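Local coordinates for protein F-93 (Sulfolobus virus 1, PDB 1TBX) that binds DNA as a winged-helix homodimer and is probably a transcription factor that recognises a palindromic or pseudo-palindromic target sequence, at the interface of chains A and B. Numbering follows the deposited sequence. Chains: chain A/B, Hypothetical 11.0 kDa protein.

Contact 1: the interface of chains A and B. Residues chain A 14, 49-50, 55, 76; chain B 5-6, 90.
The ring of B:Phe6 stands in a hydrophobic pocket of chain A, and two chain A rings meet it in T-shaped fashion. A:Phe76 comes edge-on against one face: its CE2 sits over the centre of the B:Phe6 ring, 3.5 Å above the plane, and the two planes are turned 74° apart. A:Phe55 approaches tip to tip from the far end of the ring, CE1 lying 3.7 Å from B:Phe6 CZ, again with the planes steeply crossed at 77°. Between them these rings probably limit the depth and tilt of B:Phe6.

A:Leu50 slants across the same tip and sets its methyl CD2 3.6 Å from B:Phe6 CE2; A:Leu14 adds a more distant methyl beside it. A:Phe49, with CG anti to its backbone N (chi1 170°), brings its edge to B:Phe6 CE1 and crosses B:Pro5 at about a right angle, CZ to the B:Pro5 ring carbon CB at 3.6 Å. On the other flank B:Ile90 extends its CD1 methyl to A:Phe76 CB, 3.6 Å away. No polar pair crosses here, so the grip is one of shape and packing.

In the fold, the pocket is built from helices 9-17, 40-52 and 71-94 of chain A plus the loop residue A:Phe55 just ahead of strand 56-61; it receives the N-terminal arm of chain B and the end of that chain's long C-terminal helix.

Contact 2: the interface of chains A and B. Residues chain A 4-8, 10-11, 80; chain B 4-8, 10-11, 80.
The carbonyl oxygen of B:Phe6 is gripped by a hydrogen bond from the backbone N of A:Tyr8 at 3.0 Å, nearly straight at 169°. Its twin joins B:Tyr8 N to A:Phe6 O at 2.9 Å, somewhat less straight. In both, the donor lies well above the carbonyl plane, not along a lone pair. The pair frames an antiparallel bridge in which A:Phe7 faces B:Phe7 close to the two-fold axis.

On one side of this bridge the phenol rings of A:Tyr8 and B:Tyr8 stack nearly parallel, centroids 3.9 Å apart and planes 11° from each other. Each has CG beside its own backbone N, and each CZ lies over the rim of the other ring, so the stack is offset. The edge of each tyrosine is turned to the partner's backbone between residues 6 and 7.

On the other side, A:Phe7 and B:Phe7 point toward the long helices. A:Leu80 crosses B:Phe7 obliquely, with its CD2 methyl 3.7 Å from CE2, and B:Leu80 does the same to A:Phe7. Both Phe6 rings turn an edge to the first helix of the partner: B:Phe6 CD2 is 3.6 Å from A:Ala11 CA.

The two Glu10 side chains differ. A:Glu10, bent at chi2, crowds the carbonyl O of B:Pro5 with both carboxyl oxygens, OE1 at 2.6 Å and OE2 at 2.8 Å. Groups that only accept would clash; a protonated carboxyl could donate through one oxygen only, and the detail is doubtful at 2.7 Å resolution. B:Glu10 instead brings OE2 beside A:Phe6 CA.

By pairing the N-terminal arms, this site joins two winged-helix subunits into the homodimer, an arrangement that would suit the (pseudo-)palindromic DNA target it probably recognises.

Contact 1: the interface of chains A and B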
loop_
_atom_site.group_PDB
_atom_site.type_symbol
_atom_site.label_atom_id
_atom_site.label_comp_id
_atom_site.label_asym_id
_atom_site.label_seq_id
_atom_site.Cartn_x
_atom_site.Cartn_y
_atom_site.Cartn_z
ATOM N N LEU A 14 -9.816 -3.385 -1.404
ATOM C CA LEU A 14 -10.242 -3.341 -0.014
ATOM C C LEU A 14 -10.657 -1.928 0.474
ATOM O O LEU A 14 -11.723 -1.742 1.080
ATOM C CB LEU A 14 -9.134 -3.937 0.874
ATOM C CG LEU A 14 -9.622 -4.386 2.251
ATOM C CD1 LEU A 14 -10.824 -5.288 2.059
ATOM C CD2 LEU A 14 -8.502 -5.060 3.077
ATOM N N PHE A 49 -8.676 -13.152 -3.607
ATOM C CA PHE A 49 -7.728 -13.191 -2.523
ATOM C C PHE A 49 -8.367 -12.695 -1.199
ATOM O O PHE A 49 -8.297 -13.373 -0.184
ATOM C CB PHE A 49 -6.459 -12.426 -2.933
ATOM C CG PHE A 49 -5.497 -12.199 -1.814
ATOM C CD1 PHE A 49 -4.557 -13.163 -1.482
ATOM C CD2 PHE A 49 -5.532 -11.007 -1.082
ATOM C CE1 PHE A 49 -3.668 -12.958 -0.435
ATOM C CE2 PHE A 49 -4.624 -10.794 -0.006
ATOM C CZ PHE A 49 -3.692 -11.768 0.307
ATOM N N LEU A 50 -9.024 -11.542 -1.226
ATOM C CA LEU A 50 -9.591 -10.977 -0.010
ATOM C C LEU A 50 -10.697 -11.862 0.571
ATOM O O LEU A 50 -10.870 -11.913 1.800
ATOM C CB LEU A 50 -10.114 -9.583 -0.272
ATOM C CG LEU A 50 -9.166 -8.606 -0.980
ATOM C CD1 LEU A 50 -9.945 -7.382 -1.552
ATOM C CD2 LEU A 50 -8.068 -8.163 -0.001
ATOM N N PHE A 55 -11.063 -11.210 4.517
ATOM C CA PHE A 55 -11.319 -9.785 4.627
ATOM C C PHE A 55 -12.663 -9.363 4.052
ATOM O O PHE A 55 -13.216 -8.360 4.486
ATOM C CB PHE A 55 -10.275 -9.030 3.872
ATOM C CG PHE A 55 -8.900 -9.196 4.419
ATOM C CD1 PHE A 55 -7.988 -10.035 3.797
ATOM C CD2 PHE A 55 -8.490 -8.482 5.533
ATOM C CE1 PHE A 55 -6.697 -10.171 4.265
ATOM C CE2 PHE A 55 -7.191 -8.632 6.014
ATOM C CZ PHE A 55 -6.301 -9.478 5.363
ATOM N N PHE A 76 -8.956 -3.117 8.722
ATOM C CA PHE A 76 -7.873 -2.831 7.769
ATOM C C PHE A 76 -8.234 -1.807 6.692
ATOM O O PHE A 76 -7.467 -0.873 6.445
ATOM C CB PHE A 76 -7.431 -4.120 7.099
ATOM C CG PHE A 76 -6.065 -4.061 6.484
ATOM C CD1 PHE A 76 -5.133 -3.102 6.885
ATOM C CD2 PHE A 76 -5.696 -5.002 5.509
ATOM C CE1 PHE A 76 -3.848 -3.057 6.286
ATOM C CE2 PHE A 76 -4.422 -4.979 4.917
ATOM C CZ PHE A 76 -3.499 -4.002 5.305
ATOM N N PRO B 5 1.563 -9.447 0.564
ATOM C CA PRO B 5 0.319 -9.006 -0.084
ATOM C C PRO B 5 0.055 -7.495 -0.225
ATOM O O PRO B 5 -0.089 -7.077 -1.363
ATOM C CB PRO B 5 -0.796 -9.675 0.731
ATOM C CG PRO B 5 -0.140 -10.612 1.678
ATOM C CD PRO B 5 1.288 -10.253 1.768
ATOM N N PHE B 6 -0.097 -6.670 0.785
ATOM C CA PHE B 6 -0.889 -5.509 0.348
ATOM C C PHE B 6 -0.066 -4.390 -0.215
ATOM O O PHE B 6 -0.534 -3.504 -0.956
ATOM C CB PHE B 6 -1.791 -5.025 1.451
ATOM C CG PHE B 6 -2.923 -5.934 1.704
ATOM C CD1 PHE B 6 -2.716 -7.152 2.376
ATOM C CD2 PHE B 6 -4.200 -5.600 1.247
ATOM C CE1 PHE B 6 -3.766 -8.017 2.610
ATOM C CE2 PHE B 6 -5.271 -6.444 1.473
ATOM C CZ PHE B 6 -5.051 -7.673 2.161
ATOM N N ILE B 90 -3.080 -7.359 12.544
ATOM C CA ILE B 90 -4.170 -8.215 12.056
ATOM C C ILE B 90 -3.667 -9.643 11.770
ATOM O O ILE B 90 -4.320 -10.619 12.152
ATOM C CB ILE B 90 -4.868 -7.577 10.833
ATOM C CG1 ILE B 90 -5.979 -6.634 11.313
ATOM C CG2 ILE B 90 -5.388 -8.643 9.858
ATOM C CD1 ILE B 90 -6.455 -5.720 10.221
#

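Contact 2: the interface of chains A and B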
loop_
_atom_site.group_PDB
_atom_site.type_symbol
_atom_site.label_atom_id
_atom_site.label_comp_id
_atom_site.label_asym_id
_atom_site.label_seq_id
_atom_site.Cartn_x
_atom_site.Cartn_y
_atom_site.Cartn_z
ATOM N N THR A 4 0.862 1.131 -10.936
ATOM C CA THR A 4 0.520 1.744 -9.630
ATOM C C THR A 4 1.493 1.338 -8.520
ATOM O O THR A 4 1.538 0.159 -8.137
ATOM C CB THR A 4 -0.952 1.461 -9.225
ATOM O OG1 THR A 4 -1.810 2.110 -10.171
ATOM C CG2 THR A 4 -1.329 2.143 -7.898
ATOM N N PRO A 5 2.280 2.309 -8.040
ATOM C CA PRO A 5 3.078 2.166 -6.790
ATOM C C PRO A 5 1.990 2.231 -5.737
ATOM O O PRO A 5 1.039 2.976 -5.987
ATOM C CB PRO A 5 3.917 3.432 -6.775
ATOM C CG PRO A 5 3.646 4.139 -8.108
ATOM C CD PRO A 5 2.376 3.652 -8.644
ATOM N N PHE A 6 1.978 1.570 -4.602
ATOM C CA PHE A 6 2.888 1.393 -3.545
ATOM C C PHE A 6 1.956 0.312 -2.936
ATOM O O PHE A 6 2.294 -0.397 -1.976
ATOM C CB PHE A 6 2.702 2.590 -2.615
ATOM C CG PHE A 6 3.674 3.721 -2.835
ATOM C CD1 PHE A 6 3.502 4.620 -3.873
ATOM C CD2 PHE A 6 4.754 3.906 -1.973
ATOM C CE1 PHE A 6 4.411 5.668 -4.078
ATOM C CE2 PHE A 6 5.641 4.941 -2.168
ATOM C CZ PHE A 6 5.466 5.831 -3.228
ATOM N N PHE A 7 0.731 0.269 -3.499
ATOM C CA PHE A 7 -0.360 -0.621 -3.125
ATOM C C PHE A 7 -0.629 -1.623 -4.229
ATOM O O PHE A 7 -0.692 -1.293 -5.410
ATOM C CB PHE A 7 -1.661 0.167 -2.899
ATOM C CG PHE A 7 -1.474 1.453 -2.136
ATOM C CD1 PHE A 7 -1.357 2.660 -2.813
ATOM C CD2 PHE A 7 -1.375 1.455 -0.749
ATOM C CE1 PHE A 7 -1.177 3.873 -2.113
ATOM C CE2 PHE A 7 -1.181 2.669 -0.038
ATOM C CZ PHE A 7 -1.084 3.881 -0.731
ATOM N N TYR A 8 -0.794 -2.864 -3.828
ATOM C CA TYR A 8 -1.262 -3.891 -4.712
ATOM C C TYR A 8 -2.773 -3.741 -4.903
ATOM O O TYR A 8 -3.421 -2.976 -4.173
ATOM C CB TYR A 8 -0.980 -5.223 -4.059
ATOM C CG TYR A 8 0.401 -5.763 -4.266
ATOM C CD1 TYR A 8 1.392 -5.623 -3.281
ATOM C CD2 TYR A 8 0.721 -6.453 -5.413
ATOM C CE1 TYR A 8 2.652 -6.167 -3.455
ATOM C CE2 TYR A 8 1.962 -6.984 -5.594
ATOM C CZ TYR A 8 2.930 -6.847 -4.624
ATOM O OH TYR A 8 4.175 -7.414 -4.856
ATOM N N GLU A 10 -5.278 -5.780 -4.166
ATOM C CA GLU A 10 -6.007 -6.190 -2.980
ATOM C C GLU A 10 -6.187 -5.009 -2.025
ATOM O O GLU A 10 -7.263 -4.820 -1.424
ATOM C CB GLU A 10 -5.187 -7.290 -2.366
ATOM C CG GLU A 10 -4.110 -7.722 -3.360
ATOM C CD GLU A 10 -2.747 -7.801 -2.725
ATOM O OE1 GLU A 10 -2.682 -7.558 -1.523
ATOM O OE2 GLU A 10 -1.735 -8.124 -3.392
ATOM N N ALA A 11 -5.139 -4.183 -1.911
ATOM C CA ALA A 11 -5.205 -2.985 -1.076
ATOM C C ALA A 11 -6.205 -1.959 -1.619
ATOM O O ALA A 11 -7.035 -1.445 -0.878
ATOM C CB ALA A 11 -3.818 -2.372 -0.895
ATOM N N LEU A 80 -6.009 1.446 5.278
ATOM C CA LEU A 80 -5.629 1.512 3.866
ATOM C C LEU A 80 -6.221 2.740 3.161
ATOM O O LEU A 80 -5.528 3.373 2.372
ATOM C CB LEU A 80 -6.045 0.249 3.113
ATOM C CG LEU A 80 -5.341 -1.099 3.404
ATOM C CD1 LEU A 80 -6.064 -2.315 2.725
ATOM C CD2 LEU A 80 -3.799 -1.078 3.104
ATOM N N THR B 4 5.024 -10.187 -0.083
ATOM C CA THR B 4 3.999 -9.664 0.821
ATOM C C THR B 4 2.773 -9.166 0.049
ATOM O O THR B 4 2.929 -8.548 -1.010
ATOM C CB THR B 4 4.635 -8.546 1.721
ATOM O OG1 THR B 4 5.659 -9.136 2.544
ATOM C CG2 THR B 4 3.624 -7.927 2.729
ATOM N N PRO B 5 1.563 -9.447 0.564
ATOM C CA PRO B 5 0.319 -9.006 -0.084
ATOM C C PRO B 5 0.055 -7.495 -0.225
ATOM O O PRO B 5 -0.089 -7.077 -1.363
ATOM C CB PRO B 5 -0.796 -9.675 0.731
ATOM C CG PRO B 5 -0.140 -10.612 1.678
ATOM C CD PRO B 5 1.288 -10.253 1.768
ATOM N N PHE B 6 -0.097 -6.670 0.785
ATOM C CA PHE B 6 -0.889 -5.509 0.348
ATOM C C PHE B 6 -0.066 -4.390 -0.215
ATOM O O PHE B 6 -0.534 -3.504 -0.956
ATOM C CB PHE B 6 -1.791 -5.025 1.451
ATOM C CG PHE B 6 -2.923 -5.934 1.704
ATOM C CD1 PHE B 6 -2.716 -7.152 2.376
ATOM C CD2 PHE B 6 -4.200 -5.600 1.247
ATOM C CE1 PHE B 6 -3.766 -8.017 2.610
ATOM C CE2 PHE B 6 -5.271 -6.444 1.473
ATOM C CZ PHE B 6 -5.051 -7.673 2.161
ATOM N N PHE B 7 1.198 -4.489 0.138
ATOM C CA PHE B 7 2.140 -3.412 0.023
ATOM C C PHE B 7 3.327 -3.832 -0.865
ATOM O O PHE B 7 3.932 -4.913 -0.676
ATOM C CB PHE B 7 2.644 -3.125 1.434
ATOM C CG PHE B 7 1.560 -2.846 2.434
ATOM C CD1 PHE B 7 1.294 -3.743 3.455
ATOM C CD2 PHE B 7 0.851 -1.643 2.403
ATOM C CE1 PHE B 7 0.315 -3.467 4.444
ATOM C CE2 PHE B 7 -0.154 -1.356 3.363
ATOM C CZ PHE B 7 -0.422 -2.282 4.383
ATOM N N TYR B 8 3.639 -2.976 -1.832
ATOM C CA TYR B 8 4.858 -3.080 -2.637
ATOM C C TYR B 8 6.062 -2.657 -1.825
ATOM O O TYR B 8 5.945 -1.756 -0.977
ATOM C CB TYR B 8 4.774 -2.120 -3.800
ATOM C CG TYR B 8 3.954 -2.608 -4.947
ATOM C CD1 TYR B 8 2.649 -2.131 -5.156
ATOM C CD2 TYR B 8 4.472 -3.543 -5.841
ATOM C CE1 TYR B 8 1.889 -2.569 -6.229
ATOM C CE2 TYR B 8 3.713 -4.006 -6.900
ATOM C CZ TYR B 8 2.427 -3.519 -7.100
ATOM O OH TYR B 8 1.704 -3.991 -8.190
ATOM N N GLU B 10 8.445 -0.528 -2.151
ATOM C CA GLU B 10 8.486 0.944 -1.963
ATOM C C GLU B 10 7.720 1.368 -0.737
ATOM O O GLU B 10 8.172 2.234 0.005
ATOM C CB GLU B 10 7.760 1.747 -3.049
ATOM C CG GLU B 10 7.927 1.369 -4.483
ATOM C CD GLU B 10 7.114 0.178 -4.809
ATOM O OE1 GLU B 10 7.707 -0.923 -4.706
ATOM O OE2 GLU B 10 5.920 0.352 -5.144
ATOM N N ALA B 11 6.495 0.850 -0.610
ATOM C CA ALA B 11 5.636 1.223 0.498
ATOM C C ALA B 11 6.294 0.792 1.816
ATOM O O ALA B 11 6.362 1.574 2.775
ATOM C CB ALA B 11 4.246 0.609 0.341
ATOM N N LEU B 80 1.282 5.440 5.608
ATOM C CA LEU B 80 1.674 4.124 5.220
ATOM C C LEU B 80 1.974 3.282 6.413
ATOM O O LEU B 80 1.463 2.195 6.520
ATOM C CB LEU B 80 2.886 4.193 4.335
ATOM C CG LEU B 80 2.645 4.423 2.863
ATOM C CD1 LEU B 80 4.008 4.408 2.180
ATOM C CD2 LEU B 80 1.746 3.341 2.264
#

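Contact 1 and contact 2 have centres about 10 Å apart and share B:Pro5 and B:Phe6. Helices 9-17 and 71-94 of chain A also serve both, so the two form one continuous surface. Contact 2 lies across the two-fold axis, with the arms of both chains paired, whereas contact 1 lies off the axis and recurs with the chains exchanged. Each arm first docks in the partner's helical body and then, a residue or two on, pairs with the partner's arm. This arrangement ties central pairing to domain packing, and probably fixes how the two winged-helix domains are set relative to each other.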